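Local coordinates for protein putative aminomethyltransferase (Leptospirillum rubarum, PDB 3TTG) that is probably a folate-binding aminomethyltransferase related to the T-protein of the glycine cleavage system, its exact substrate not established, at residues S240-D249 with L269-L279; F178-Q187 with Y224-L232. One frame throughout, in Å; residues are numbered along the deposited sequence.

Contact 1 of 2, residues S240-D249 with L269-L279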
ATOM      1  N   SER A 240     -13.038   9.175  -0.596  1.00 30.37           N
ATOM      2  CA  SER A 240     -13.652   9.637   0.630  1.00 32.07           C
ATOM      3  C   SER A 240     -12.576  10.192   1.566  1.00 32.86           C
ATOM      4  O   SER A 240     -12.911  10.861   2.522  1.00 31.49           O
ATOM      5  CB  SER A 240     -14.383   8.492   1.330  1.00 36.27           C
ATOM      6  OG  SER A 240     -15.445   8.045   0.515  1.00 42.09           O
ATOM      7  N   PHE A 241     -11.285   9.852   1.355  1.00 30.39           N
ATOM      8  CA  PHE A 241     -10.264  10.219   2.353  1.00 28.36           C
ATOM      9  C   PHE A 241      -9.153  11.116   1.878  1.00 31.23           C
ATOM     10  O   PHE A 241      -8.874  11.204   0.695  1.00 31.32           O
ATOM     11  CB  PHE A 241      -9.644   8.942   2.901  1.00 28.07           C
ATOM     12  CG  PHE A 241     -10.710   8.013   3.457  1.00 30.57           C
ATOM     13  CD1 PHE A 241     -11.402   8.335   4.622  1.00 34.10           C
ATOM     14  CD2 PHE A 241     -11.087   6.872   2.766  1.00 33.40           C
ATOM     15  CE1 PHE A 241     -12.451   7.528   5.070  1.00 36.88           C
ATOM     16  CE2 PHE A 241     -12.059   6.004   3.288  1.00 35.83           C
ATOM     17  CZ  PHE A 241     -12.797   6.373   4.362  1.00 34.97           C
ATOM     18  N   PHE A 242      -8.488  11.751   2.855  1.00 30.19           N
ATOM     19  CA  PHE A 242      -7.310  12.601   2.634  1.00 29.55           C
ATOM     20  C   PHE A 242      -6.073  11.839   2.954  1.00 32.40           C
ATOM     21  O   PHE A 242      -6.118  11.003   3.857  1.00 30.19           O
ATOM     22  CB  PHE A 242      -7.324  13.819   3.521  1.00 31.87           C
ATOM     23  CG  PHE A 242      -8.489  14.766   3.317  1.00 33.79           C
ATOM     24  CD1 PHE A 242      -8.690  15.386   2.103  1.00 35.48           C
ATOM     25  CD2 PHE A 242      -9.303  15.124   4.374  1.00 38.36           C
ATOM     26  CE1 PHE A 242      -9.731  16.298   1.923  1.00 36.87           C
ATOM     27  CE2 PHE A 242     -10.349  16.032   4.191  1.00 41.96           C
ATOM     28  CZ  PHE A 242     -10.519  16.650   2.978  1.00 37.40           C
ATOM     29  N   PRO A 243      -4.925  12.152   2.325  1.00 31.41           N
ATOM     30  CA  PRO A 243      -3.653  11.455   2.691  1.00 29.24           C
ATOM     31  C   PRO A 243      -3.310  11.517   4.189  1.00 30.43           C
ATOM     32  O   PRO A 243      -2.891  10.505   4.770  1.00 30.95           O
ATOM     33  CB  PRO A 243      -2.611  12.238   1.870  1.00 30.25           C
ATOM     34  CG  PRO A 243      -3.332  12.719   0.714  1.00 34.13           C
ATOM     35  CD  PRO A 243      -4.690  13.137   1.241  1.00 31.14           C
ATOM     36  N   ALA A 244      -3.488  12.672   4.825  1.00 30.21           N
ATOM     37  CA  ALA A 244      -3.197  12.793   6.271  1.00 31.81           C
ATOM     38  C   ALA A 244      -4.163  11.971   7.133  1.00 35.36           C
ATOM     39  O   ALA A 244      -3.739  11.399   8.132  1.00 32.63           O
ATOM     40  CB  ALA A 244      -3.215  14.207   6.703  1.00 33.72           C
ATOM     41  N   GLU A 245      -5.436  11.843   6.724  1.00 32.70           N
ATOM     42  CA  GLU A 245      -6.360  10.950   7.444  1.00 33.64           C
ATOM     43  C   GLU A 245      -5.845   9.516   7.401  1.00 34.20           C
ATOM     44  O   GLU A 245      -5.900   8.804   8.389  1.00 34.24           O
ATOM     45  CB  GLU A 245      -7.748  11.003   6.837  1.00 35.48           C
ATOM     46  CG  GLU A 245      -8.422  12.321   7.089  1.00 38.28           C
ATOM     47  CD  GLU A 245      -9.817  12.357   6.506  1.00 49.44           C
ATOM     48  OE1 GLU A 245     -10.052  11.789   5.409  1.00 34.18           O
ATOM     49  OE2 GLU A 245     -10.682  12.980   7.155  1.00 44.40           O
ATOM     50  N   ALA A 246      -5.358   9.097   6.243  1.00 33.76           N
ATOM     51  CA  ALA A 246      -4.769   7.753   6.038  1.00 34.02           C
ATOM     52  C   ALA A 246      -3.403   7.508   6.701  1.00 34.92           C
ATOM     53  O   ALA A 246      -2.935   6.363   6.687  1.00 33.17           O
ATOM     54  CB  ALA A 246      -4.669   7.474   4.556  1.00 33.95           C
ATOM     55  N   GLY A 247      -2.806   8.506   7.366  1.00 32.12           N
ATOM     56  CA  GLY A 247      -1.507   8.343   7.991  1.00 30.72           C
ATOM     57  C   GLY A 247      -0.356   8.233   6.995  1.00 31.34           C
ATOM     58  O   GLY A 247       0.701   7.722   7.351  1.00 31.39           O
ATOM     59  N   LEU A 248      -0.532   8.703   5.753  1.00 26.03           N
ATOM     60  CA  LEU A 248       0.409   8.498   4.679  1.00 25.62           C
ATOM     61  C   LEU A 248       0.910   9.795   4.012  1.00 30.36           C
ATOM     62  O   LEU A 248       1.582   9.721   3.005  1.00 30.35           O
ATOM     63  CB  LEU A 248      -0.227   7.591   3.648  1.00 24.06           C
ATOM     64  CG  LEU A 248      -0.388   6.152   4.074  1.00 27.70           C
ATOM     65  CD1 LEU A 248      -1.132   5.376   2.990  1.00 27.79           C
ATOM     66  CD2 LEU A 248       0.992   5.507   4.256  1.00 29.60           C
ATOM     67  N   ASP A 249       0.646  10.943   4.588  1.00 27.90           N
ATOM     68  CA  ASP A 249       1.170  12.167   4.037  1.00 28.83           C
ATOM     69  C   ASP A 249       2.713  12.277   4.272  1.00 32.68           C
ATOM     70  O   ASP A 249       3.363  12.888   3.451  1.00 31.78           O
ATOM     71  CB  ASP A 249       0.447  13.408   4.559  1.00 29.99           C
ATOM     72  CG  ASP A 249       0.549  13.641   6.033  1.00 32.73           C
ATOM     73  OD1 ASP A 249       0.333  12.671   6.803  1.00 33.38           O
ATOM     74  OD2 ASP A 249       0.788  14.814   6.430  1.00 33.62           O
ATOM     75  N   LEU A 269      -5.034  21.780   5.501  1.00 35.58           N
ATOM     76  CA  LEU A 269      -5.367  20.733   6.480  1.00 37.66           C
ATOM     77  C   LEU A 269      -4.189  20.554   7.466  1.00 43.61           C
ATOM     78  O   LEU A 269      -4.372  20.579   8.674  1.00 43.73           O
ATOM     79  CB  LEU A 269      -5.693  19.394   5.796  1.00 38.17           C
ATOM     80  CG  LEU A 269      -5.930  18.212   6.762  1.00 46.18           C
ATOM     81  CD1 LEU A 269      -7.086  18.508   7.746  1.00 49.15           C
ATOM     82  CD2 LEU A 269      -6.150  16.909   6.011  1.00 49.45           C
ATOM     83  N   LYS A 270      -2.979  20.478   6.928  1.00 38.68           N
ATOM     84  CA  LYS A 270      -1.771  20.284   7.699  1.00 36.80           C
ATOM     85  C   LYS A 270      -1.469  21.435   8.667  1.00 44.67           C
ATOM     86  O   LYS A 270      -1.302  21.159   9.831  1.00 45.54           O
ATOM     87  CB  LYS A 270      -0.600  20.092   6.733  1.00 36.18           C
ATOM     88  CG  LYS A 270       0.766  20.008   7.373  1.00 41.38           C
ATOM     89  CD  LYS A 270       0.909  18.729   8.155  1.00 52.05           C
ATOM     90  CE  LYS A 270       2.362  18.520   8.417  1.00 50.09           C
ATOM     91  NZ  LYS A 270       2.582  17.440   9.385  1.00 49.90           N
ATOM     92  N   PHE A 271      -1.424  22.715   8.192  1.00 42.38           N
ATOM     93  CA  PHE A 271      -0.987  23.871   8.957  1.00 43.95           C
ATOM     94  C   PHE A 271      -2.093  24.624   9.717  1.00 51.84           C
ATOM     95  O   PHE A 271      -1.794  25.277  10.707  1.00 53.26           O
ATOM     96  CB  PHE A 271      -0.264  24.838   8.003  1.00 46.38           C
ATOM     97  CG  PHE A 271       1.078  24.307   7.549  1.00 48.07           C
ATOM     98  CD1 PHE A 271       2.220  24.552   8.278  1.00 54.31           C
ATOM     99  CD2 PHE A 271       1.187  23.512   6.424  1.00 50.36           C
ATOM    100  CE1 PHE A 271       3.443  24.047   7.863  1.00 54.56           C
ATOM    101  CE2 PHE A 271       2.421  23.021   6.011  1.00 52.08           C
ATOM    102  CZ  PHE A 271       3.528  23.255   6.754  1.00 50.52           C
ATOM    103  N   GLN A 272      -3.324  24.623   9.243  1.00 49.67           N
ATOM    104  CA  GLN A 272      -4.374  25.408   9.910  1.00 52.64           C
ATOM    105  C   GLN A 272      -5.558  24.564  10.315  1.00 58.53           C
ATOM    106  O   GLN A 272      -6.189  24.843  11.328  1.00 57.90           O
ATOM    107  CB  GLN A 272      -4.841  26.556   8.977  1.00 54.21           C
ATOM    108  CG  GLN A 272      -3.843  27.730   8.888  1.00 75.18           C
ATOM    109  CD  GLN A 272      -2.782  27.616   7.802  1.00 94.54           C
ATOM    110  OE1 GLN A 272      -3.009  27.046   6.722  1.00 88.87           O
ATOM    111  NE2 GLN A 272      -1.601  28.205   8.047  1.00 81.90           N
ATOM    112  N   GLY A 273      -5.859  23.559   9.521  1.00 56.14           N
ATOM    113  CA  GLY A 273      -6.982  22.693   9.749  1.00 57.32           C
ATOM    114  C   GLY A 273      -6.727  21.683  10.833  1.00 65.01           C
ATOM    115  O   GLY A 273      -5.634  21.600  11.423  1.00 63.05           O
ATOM    116  N   HIS A 274      -7.792  20.952  11.114  1.00 63.97           N
ATOM    117  CA  HIS A 274      -7.817  19.960  12.176  1.00 65.19           C
ATOM    118  C   HIS A 274      -8.192  18.642  11.559  1.00 61.10           C
ATOM    119  O   HIS A 274      -9.146  18.557  10.761  1.00 59.64           O
ATOM    120  CB  HIS A 274      -8.808  20.385  13.292  1.00 69.04           C
ATOM    121  CG  HIS A 274      -9.014  21.869  13.341  1.00 75.23           C
ATOM    122  ND1 HIS A 274      -8.193  22.685  14.101  1.00 78.75           N
ATOM    123  CD2 HIS A 274      -9.855  22.649  12.619  1.00 78.64           C
ATOM    124  CE1 HIS A 274      -8.585  23.926  13.853  1.00 79.69           C
ATOM    125  NE2 HIS A 274      -9.576  23.953  12.958  1.00 80.13           N
ATOM    126  N   LEU A 275      -7.414  17.622  11.903  1.00 61.69           N
ATOM    127  CA  LEU A 275      -7.650  16.288  11.437  1.00 55.91           C
ATOM    128  C   LEU A 275      -8.802  15.697  12.296  1.00 55.83           C
ATOM    129  O   LEU A 275      -8.642  15.494  13.502  1.00 54.97           O
ATOM    130  CB  LEU A 275      -6.342  15.487  11.551  1.00 54.48           C
ATOM    131  CG  LEU A 275      -6.311  14.244  10.686  1.00 55.26           C
ATOM    132  CD1 LEU A 275      -5.908  14.590   9.290  1.00 54.07           C
ATOM    133  CD2 LEU A 275      -5.451  13.145  11.321  1.00 54.40           C
ATOM    134  N   ASN A 276      -9.954  15.474  11.687  1.00 50.25           N
ATOM    135  CA  ASN A 276     -11.149  14.987  12.381  1.00 50.27           C
ATOM    136  C   ASN A 276     -11.131  13.467  12.625  1.00 51.15           C
ATOM    137  O   ASN A 276     -11.738  12.992  13.582  1.00 51.52           O
ATOM    138  CB  ASN A 276     -12.397  15.334  11.579  1.00 51.40           C
ATOM    139  CG  ASN A 276     -12.684  16.819  11.502  1.00 74.75           C
ATOM    140  OD1 ASN A 276     -12.585  17.552  12.495  1.00 73.25           O
ATOM    141  ND2 ASN A 276     -13.113  17.288  10.337  1.00 67.00           N
ATOM    142  N   ARG A 277     -10.500  12.712  11.722  1.00 42.80           N
ATOM    143  CA  ARG A 277     -10.431  11.284  11.836  1.00 38.08           C
ATOM    144  C   ARG A 277      -9.071  10.814  11.381  1.00 37.50           C
ATOM    145  O   ARG A 277      -8.378  11.548  10.677  1.00 39.39           O
ATOM    146  CB  ARG A 277     -11.563  10.641  11.062  1.00 39.78           C
ATOM    147  CG  ARG A 277     -11.593  10.996   9.626  1.00 49.13           C
ATOM    148  CD  ARG A 277     -12.827  10.479   8.984  1.00 47.34           C
ATOM    149  NE  ARG A 277     -12.865  10.857   7.579  1.00 51.33           N
ATOM    150  CZ  ARG A 277     -13.787  10.444   6.721  1.00 65.11           C
ATOM    151  NH1 ARG A 277     -14.759   9.629   7.121  1.00 54.10           N
ATOM    152  NH2 ARG A 277     -13.746  10.837   5.454  1.00 65.10           N
ATOM    153  N   SER A 278      -8.660   9.634  11.842  1.00 33.77           N
ATOM    154  CA  SER A 278      -7.343   9.085  11.552  1.00 33.79           C
ATOM    155  C   SER A 278      -7.381   7.579  11.432  1.00 35.50           C
ATOM    156  O   SER A 278      -8.219   6.932  12.041  1.00 35.92           O
ATOM    157  CB  SER A 278      -6.321   9.494  12.612  1.00 38.36           C
ATOM    158  OG  SER A 278      -6.754   9.089  13.893  1.00 52.87           O
ATOM    159  N   LEU A 279      -6.452   7.019  10.632  1.00 32.48           N
ATOM    160  CA  LEU A 279      -6.356   5.600  10.425  1.00 31.15           C
ATOM    161  C   LEU A 279      -6.118   4.922  11.748  1.00 36.05           C
ATOM    162  O   LEU A 279      -5.197   5.321  12.466  1.00 35.58           O
ATOM    163  CB  LEU A 279      -5.217   5.251   9.443  1.00 32.68           C
ATOM    164  CG  LEU A 279      -5.086   3.745   9.087  1.00 35.96           C
ATOM    165  CD1 LEU A 279      -6.041   3.391   7.961  1.00 35.91           C
ATOM    166  CD2 LEU A 279      -3.629   3.385   8.758  1.00 41.24           C
TER

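Contact 2 of 2, residues F178-Q187 with Y224-L232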
ATOM      1  N   PHE A 178       5.861   3.159   6.735  1.00 31.16           N
ATOM      2  CA  PHE A 178       4.662   3.407   5.979  1.00 29.33           C
ATOM      3  C   PHE A 178       3.654   4.188   6.804  1.00 30.80           C
ATOM      4  O   PHE A 178       3.953   5.340   7.143  1.00 30.38           O
ATOM      5  CB  PHE A 178       4.134   2.073   5.359  1.00 29.79           C
ATOM      6  CG  PHE A 178       3.280   2.292   4.134  1.00 30.22           C
ATOM      7  CD1 PHE A 178       3.746   3.071   3.064  1.00 30.41           C
ATOM      8  CD2 PHE A 178       1.970   1.821   4.078  1.00 33.10           C
ATOM      9  CE1 PHE A 178       2.974   3.260   1.922  1.00 27.84           C
ATOM     10  CE2 PHE A 178       1.185   2.030   2.921  1.00 33.79           C
ATOM     11  CZ  PHE A 178       1.696   2.770   1.862  1.00 28.79           C
ATOM     12  N   GLN A 179       2.473   3.658   7.090  1.00 26.01           N
ATOM     13  CA  GLN A 179       1.441   4.439   7.776  1.00 26.80           C
ATOM     14  C   GLN A 179       1.947   4.908   9.156  1.00 31.55           C
ATOM     15  O   GLN A 179       2.562   4.152   9.913  1.00 30.58           O
ATOM     16  CB  GLN A 179       0.106   3.680   7.870  1.00 27.34           C
ATOM     17  CG  GLN A 179       0.088   2.558   8.924  1.00 28.17           C
ATOM     18  CD  GLN A 179       0.942   1.387   8.593  1.00 25.35           C
ATOM     19  OE1 GLN A 179       1.347   1.164   7.448  1.00 27.10           O
ATOM     20  NE2 GLN A 179       1.127   0.530   9.542  1.00 28.43           N
ATOM     21  N   HIS A 180       1.701   6.170   9.438  1.00 30.98           N
ATOM     22  CA  HIS A 180       2.103   6.883  10.663  1.00 29.78           C
ATOM     23  C   HIS A 180       3.605   6.741  10.935  1.00 32.44           C
ATOM     24  O   HIS A 180       4.014   6.828  12.093  1.00 33.65           O
ATOM     25  CB  HIS A 180       1.288   6.394  11.901  1.00 32.20           C
ATOM     26  CG  HIS A 180      -0.201   6.428  11.808  1.00 35.80           C
ATOM     27  ND1 HIS A 180      -0.895   7.591  11.538  1.00 37.05           N
ATOM     28  CD2 HIS A 180      -1.095   5.428  12.024  1.00 37.34           C
ATOM     29  CE1 HIS A 180      -2.169   7.255  11.568  1.00 35.80           C
ATOM     30  NE2 HIS A 180      -2.333   5.983  11.924  1.00 36.50           N
ATOM     31  N   ASN A 181       4.432   6.608   9.867  1.00 30.52           N
ATOM     32  CA  ASN A 181       5.849   6.342   9.871  1.00 31.21           C
ATOM     33  C   ASN A 181       6.222   5.134  10.648  1.00 36.38           C
ATOM     34  O   ASN A 181       7.314   5.079  11.191  1.00 35.27           O
ATOM     35  CB  ASN A 181       6.627   7.515  10.427  1.00 43.05           C
ATOM     36  CG  ASN A 181       6.535   8.692   9.559  1.00 67.06           C
ATOM     37  OD1 ASN A 181       7.219   8.742   8.532  1.00 71.70           O
ATOM     38  ND2 ASN A 181       5.633   9.601   9.905  1.00 67.77           N
ATOM     39  N   LEU A 182       5.355   4.132  10.684  1.00 31.09           N
ATOM     40  CA  LEU A 182       5.676   2.903  11.411  1.00 30.22           C
ATOM     41  C   LEU A 182       6.468   2.004  10.503  1.00 33.68           C
ATOM     42  O   LEU A 182       6.173   1.935   9.301  1.00 31.35           O
ATOM     43  CB  LEU A 182       4.355   2.193  11.845  1.00 28.86           C
ATOM     44  CG  LEU A 182       3.517   2.974  12.850  1.00 33.09           C
ATOM     45  CD1 LEU A 182       2.084   2.442  12.935  1.00 32.97           C
ATOM     46  CD2 LEU A 182       4.166   2.932  14.234  1.00 35.77           C
ATOM     47  N   ASP A 183       7.399   1.266  11.077  1.00 32.65           N
ATOM     48  CA  ASP A 183       8.166   0.256  10.357  1.00 33.82           C
ATOM     49  C   ASP A 183       7.235  -0.933  10.089  1.00 36.63           C
ATOM     50  O   ASP A 183       6.719  -1.512  11.034  1.00 38.22           O
ATOM     51  CB  ASP A 183       9.394  -0.176  11.211  1.00 37.45           C
ATOM     52  CG  ASP A 183      10.420  -1.025  10.492  1.00 52.12           C
ATOM     53  OD1 ASP A 183      10.021  -1.906   9.700  1.00 49.18           O
ATOM     54  OD2 ASP A 183      11.609  -0.895  10.809  1.00 71.17           O
ATOM     55  N   VAL A 184       6.984  -1.258   8.806  1.00 31.04           N
ATOM     56  CA  VAL A 184       6.120  -2.366   8.418  1.00 31.57           C
ATOM     57  C   VAL A 184       6.942  -3.536   7.799  1.00 37.21           C
ATOM     58  O   VAL A 184       6.389  -4.420   7.146  1.00 35.26           O
ATOM     59  CB  VAL A 184       4.997  -1.906   7.483  1.00 33.17           C
ATOM     60  CG1 VAL A 184       4.120  -0.834   8.163  1.00 33.29           C
ATOM     61  CG2 VAL A 184       5.520  -1.427   6.129  1.00 33.13           C
ATOM     62  N   GLY A 185       8.242  -3.501   7.971  1.00 35.10           N
ATOM     63  CA  GLY A 185       9.086  -4.575   7.477  1.00 35.44           C
ATOM     64  C   GLY A 185       9.335  -4.523   5.986  1.00 38.16           C
ATOM     65  O   GLY A 185       8.845  -3.626   5.289  1.00 37.83           O
ATOM     66  N   LEU A 186      10.100  -5.500   5.485  1.00 32.16           N
ATOM     67  CA  LEU A 186      10.449  -5.525   4.079  1.00 31.77           C
ATOM     68  C   LEU A 186       9.308  -6.000   3.161  1.00 32.71           C
ATOM     69  O   LEU A 186       8.593  -6.972   3.457  1.00 30.80           O
ATOM     70  CB  LEU A 186      11.681  -6.415   3.839  1.00 32.99           C
ATOM     71  CG  LEU A 186      12.965  -5.817   4.360  1.00 38.15           C
ATOM     72  CD1 LEU A 186      13.991  -6.929   4.642  1.00 42.02           C
ATOM     73  CD2 LEU A 186      13.519  -4.770   3.391  1.00 42.09           C
ATOM     74  N   GLN A 187       9.206  -5.333   2.024  1.00 28.62           N
ATOM     75  CA  GLN A 187       8.261  -5.685   0.914  1.00 28.09           C
ATOM     76  C   GLN A 187       8.918  -5.452  -0.407  1.00 33.31           C
ATOM     77  O   GLN A 187       9.433  -4.361  -0.626  1.00 34.80           O
ATOM     78  CB  GLN A 187       6.989  -4.881   0.944  1.00 28.20           C
ATOM     79  CG  GLN A 187       6.157  -5.016   2.178  1.00 30.67           C
ATOM     80  CD  GLN A 187       4.985  -4.081   2.120  1.00 36.51           C
ATOM     81  OE1 GLN A 187       5.056  -2.916   2.572  1.00 33.02           O
ATOM     82  NE2 GLN A 187       3.880  -4.560   1.595  1.00 27.51           N
ATOM     83  N   TYR A 224      -1.452 -10.899   6.504  1.00 28.16           N
ATOM     84  CA  TYR A 224      -0.117 -10.410   6.765  1.00 29.28           C
ATOM     85  C   TYR A 224      -0.092  -8.861   6.666  1.00 32.08           C
ATOM     86  O   TYR A 224       0.403  -8.181   7.584  1.00 28.63           O
ATOM     87  CB  TYR A 224       0.911 -11.060   5.787  1.00 30.90           C
ATOM     88  CG  TYR A 224       2.294 -10.489   5.978  1.00 30.54           C
ATOM     89  CD1 TYR A 224       3.238 -11.143   6.755  1.00 33.29           C
ATOM     90  CD2 TYR A 224       2.667  -9.302   5.363  1.00 29.92           C
ATOM     91  CE1 TYR A 224       4.507 -10.592   6.970  1.00 32.44           C
ATOM     92  CE2 TYR A 224       3.928  -8.741   5.571  1.00 30.41           C
ATOM     93  CZ  TYR A 224       4.841  -9.381   6.393  1.00 37.07           C
ATOM     94  OH  TYR A 224       6.107  -8.860   6.561  1.00 39.53           O
ATOM     95  N   LEU A 225      -0.618  -8.309   5.565  1.00 28.64           N
ATOM     96  CA  LEU A 225      -0.638  -6.838   5.402  1.00 27.78           C
ATOM     97  C   LEU A 225      -1.464  -6.161   6.500  1.00 30.20           C
ATOM     98  O   LEU A 225      -1.093  -5.079   7.004  1.00 26.74           O
ATOM     99  CB  LEU A 225      -1.180  -6.400   4.036  1.00 26.48           C
ATOM    100  CG  LEU A 225      -0.383  -6.820   2.807  1.00 30.53           C
ATOM    101  CD1 LEU A 225      -1.097  -6.350   1.560  1.00 32.21           C
ATOM    102  CD2 LEU A 225       1.058  -6.357   2.865  1.00 28.57           C
ATOM    103  N   THR A 226      -2.582  -6.787   6.886  1.00 28.76           N
ATOM    104  CA  THR A 226      -3.430  -6.179   7.967  1.00 28.70           C
ATOM    105  C   THR A 226      -2.693  -6.249   9.313  1.00 30.49           C
ATOM    106  O   THR A 226      -2.749  -5.274  10.087  1.00 26.03           O
ATOM    107  CB  THR A 226      -4.806  -6.848   8.035  1.00 29.91           C
ATOM    108  OG1 THR A 226      -5.298  -6.864   6.673  1.00 29.02           O
ATOM    109  CG2 THR A 226      -5.799  -6.055   8.942  1.00 27.60           C
ATOM    110  N   GLU A 227      -1.982  -7.364   9.578  1.00 27.75           N
ATOM    111  CA  GLU A 227      -1.146  -7.506  10.805  1.00 28.30           C
ATOM    112  C   GLU A 227      -0.049  -6.412  10.871  1.00 30.88           C
ATOM    113  O   GLU A 227       0.282  -5.941  11.961  1.00 31.38           O
ATOM    114  CB  GLU A 227      -0.512  -8.916  10.888  1.00 29.89           C
ATOM    115  CG  GLU A 227      -1.491  -9.984  11.355  1.00 30.04           C
ATOM    116  CD  GLU A 227      -1.063 -11.438  11.216  1.00 36.47           C
ATOM    117  OE1 GLU A 227      -0.116 -11.719  10.454  1.00 34.56           O
ATOM    118  OE2 GLU A 227      -1.654 -12.302  11.896  1.00 42.07           O
ATOM    119  N   LYS A 228       0.441  -5.945   9.726  1.00 27.14           N
ATOM    120  CA  LYS A 228       1.415  -4.825   9.643  1.00 27.02           C
ATOM    121  C   LYS A 228       0.740  -3.427   9.643  1.00 31.58           C
ATOM    122  O   LYS A 228       1.445  -2.422   9.736  1.00 30.88           O
ATOM    123  CB  LYS A 228       2.311  -4.946   8.410  1.00 28.91           C
ATOM    124  CG  LYS A 228       3.092  -6.266   8.369  1.00 30.62           C
ATOM    125  CD  LYS A 228       3.932  -6.600   9.597  1.00 37.92           C
ATOM    126  CE  LYS A 228       4.996  -5.605   9.924  1.00 40.35           C
ATOM    127  NZ  LYS A 228       5.722  -5.995  11.165  1.00 46.67           N
ATOM    128  N   GLY A 229      -0.588  -3.381   9.652  1.00 27.95           N
ATOM    129  CA  GLY A 229      -1.369  -2.136   9.692  1.00 28.33           C
ATOM    130  C   GLY A 229      -1.421  -1.356   8.401  1.00 29.91           C
ATOM    131  O   GLY A 229      -1.786  -0.172   8.402  1.00 29.20           O
ATOM    132  N   ILE A 230      -1.108  -2.023   7.271  1.00 27.01           N
ATOM    133  CA  ILE A 230      -0.930  -1.356   5.979  1.00 26.55           C
ATOM    134  C   ILE A 230      -2.263  -1.015   5.318  1.00 31.81           C
ATOM    135  O   ILE A 230      -3.013  -1.925   4.922  1.00 27.64           O
ATOM    136  CB  ILE A 230      -0.026  -2.194   5.015  1.00 28.94           C
ATOM    137  CG1 ILE A 230       1.411  -2.228   5.550  1.00 27.73           C
ATOM    138  CG2 ILE A 230      -0.002  -1.641   3.590  1.00 29.65           C
ATOM    139  CD1 ILE A 230       2.225  -3.412   5.022  1.00 28.30           C
ATOM    140  N   PRO A 231      -2.539   0.298   5.124  1.00 28.12           N
ATOM    141  CA  PRO A 231      -3.776   0.688   4.413  1.00 27.41           C
ATOM    142  C   PRO A 231      -3.612   0.467   2.908  1.00 31.18           C
ATOM    143  O   PRO A 231      -2.506   0.558   2.415  1.00 29.39           O
ATOM    144  CB  PRO A 231      -3.945   2.160   4.742  1.00 29.41           C
ATOM    145  CG  PRO A 231      -2.634   2.634   5.216  1.00 33.37           C
ATOM    146  CD  PRO A 231      -1.750   1.474   5.531  1.00 28.53           C
ATOM    147  N   LEU A 232      -4.660   0.056   2.235  1.00 29.21           N
ATOM    148  CA  LEU A 232      -4.620  -0.285   0.811  1.00 28.53           C
ATOM    149  C   LEU A 232      -5.711   0.466   0.024  1.00 31.13           C
ATOM    150  O   LEU A 232      -6.773   0.787   0.543  1.00 27.04           O
ATOM    151  CB  LEU A 232      -4.858  -1.805   0.620  1.00 30.02           C
ATOM    152  CG  LEU A 232      -3.822  -2.795   1.245  1.00 33.86           C
ATOM    153  CD1 LEU A 232      -4.348  -4.223   1.178  1.00 35.53           C
ATOM    154  CD2 LEU A 232      -2.512  -2.685   0.581  1.00 35.82           C
TER
HETATM  155  O   HOH W   1       7.354  -3.903  11.751  1.00 49.07           O
HETATM  156  O   HOH W   2       6.568  -6.451   5.400  1.00 34.05           O

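Contact 1 of 2, residues S240-D249 with L269-L279
Glu245 and Arg277 carry the contact with a salt bridge, NE of Arg277 lying 3.1 Å from OE2 of Glu245. The bond is fairly straight, 162° at the hydrogen; OE2 lies in the guanidinium plane, but NE comes to it from above the carboxylate, 55° out of that plane. CE1 of Phe241 sits over one face of the same guanidinium, 3.6 Å from CZ of Arg277, the two planes turned 49° apart. With its chain extended from CG to NE, Arg277 reaches both partners at once. The other carboxylate oxygen is gripped from its own loop: the backbone N of Phe242 donates to OE1 of Glu245 at 3.0 Å, which ties down the rotation of the acid. Beside this polar group, CD1 of Leu275 rests 3.8 Å from CB of Ala244, and CD2 of Leu269 touches both Ala244 and the Phe242 ring. On the backbone, Leu279 N donates to Glu245 O at 2.9 Å. Further out, Tyr327 of strand 321-329 stacks on the Phe241 ring, and Arg86 makes a cation-pi contact with Phe242. The type I turn from Ala244 to Gly247 is thereby docked on the first strand of the C-terminal barrel domain of the T-protein family.

Contact 2 of 2, residues F178-Q187 with Y224-L232
Helix 218-227 ends in a Schellman motif at Gly229, whose positive phi (75°) turns the chain back along the loop 178-187, with Val184 and Lys228 nearest in backbone register. Gln179 reaches into this helix end: its NE2 donates to Lys228 O at 3.0 Å, in the carbonyl plane and on a lone pair, though the acceptor lies 23° out of the amide plane. The bend at chi2 (-69°) folds the amide over Gly229 O while CB packs 3.7 Å from CD of Pro231. Cut back to an alanine, this position is likely to leave Lys228 O without its side-chain donor and to open a gap over Gly229 O. Ile230 spreads its branches: CG2 meets CE2 of Phe178 at 3.9 Å, and CD1 lies 4.0 Å from CB of Val184 and also against the Gln187 amide. Lys228 curls past Val184, its CE 3.3 Å from Val184 O; its NZ forms a salt bridge with the C-terminal carboxylate of Val355, and a water joins it to Asp183 O. A second water accepts from Tyr224 OH and donates to the carbonyls of Val184 and Leu186. A Schellman motif thus ends helix 218-227 against the loop leading into strand 187-193 of the folate-binding domain.

Overall arrangement
From the N terminus, the chain first enters contact 2: loop 178-187 runs into strand 187-193, and after helix 197-211 the chain returns on the end of helix 218-227, where segment 224-232 closes a loop of 36 residues. Contact 1 follows a few residues later, from 240-249 through helix 263-271 to strand 277-284, closing a shorter loop of 19. The two loops are in series, neither nested nor crossed, with centres about 18 Å apart. They meet at His180, whose backbone N probably bonds to Gly247 O (2.8 Å) and whose NE2 probably bonds to Leu279 O; Leu248 packs on Phe178. The folate-binding domain's loops and the C-terminal barrel domain thus join around His180.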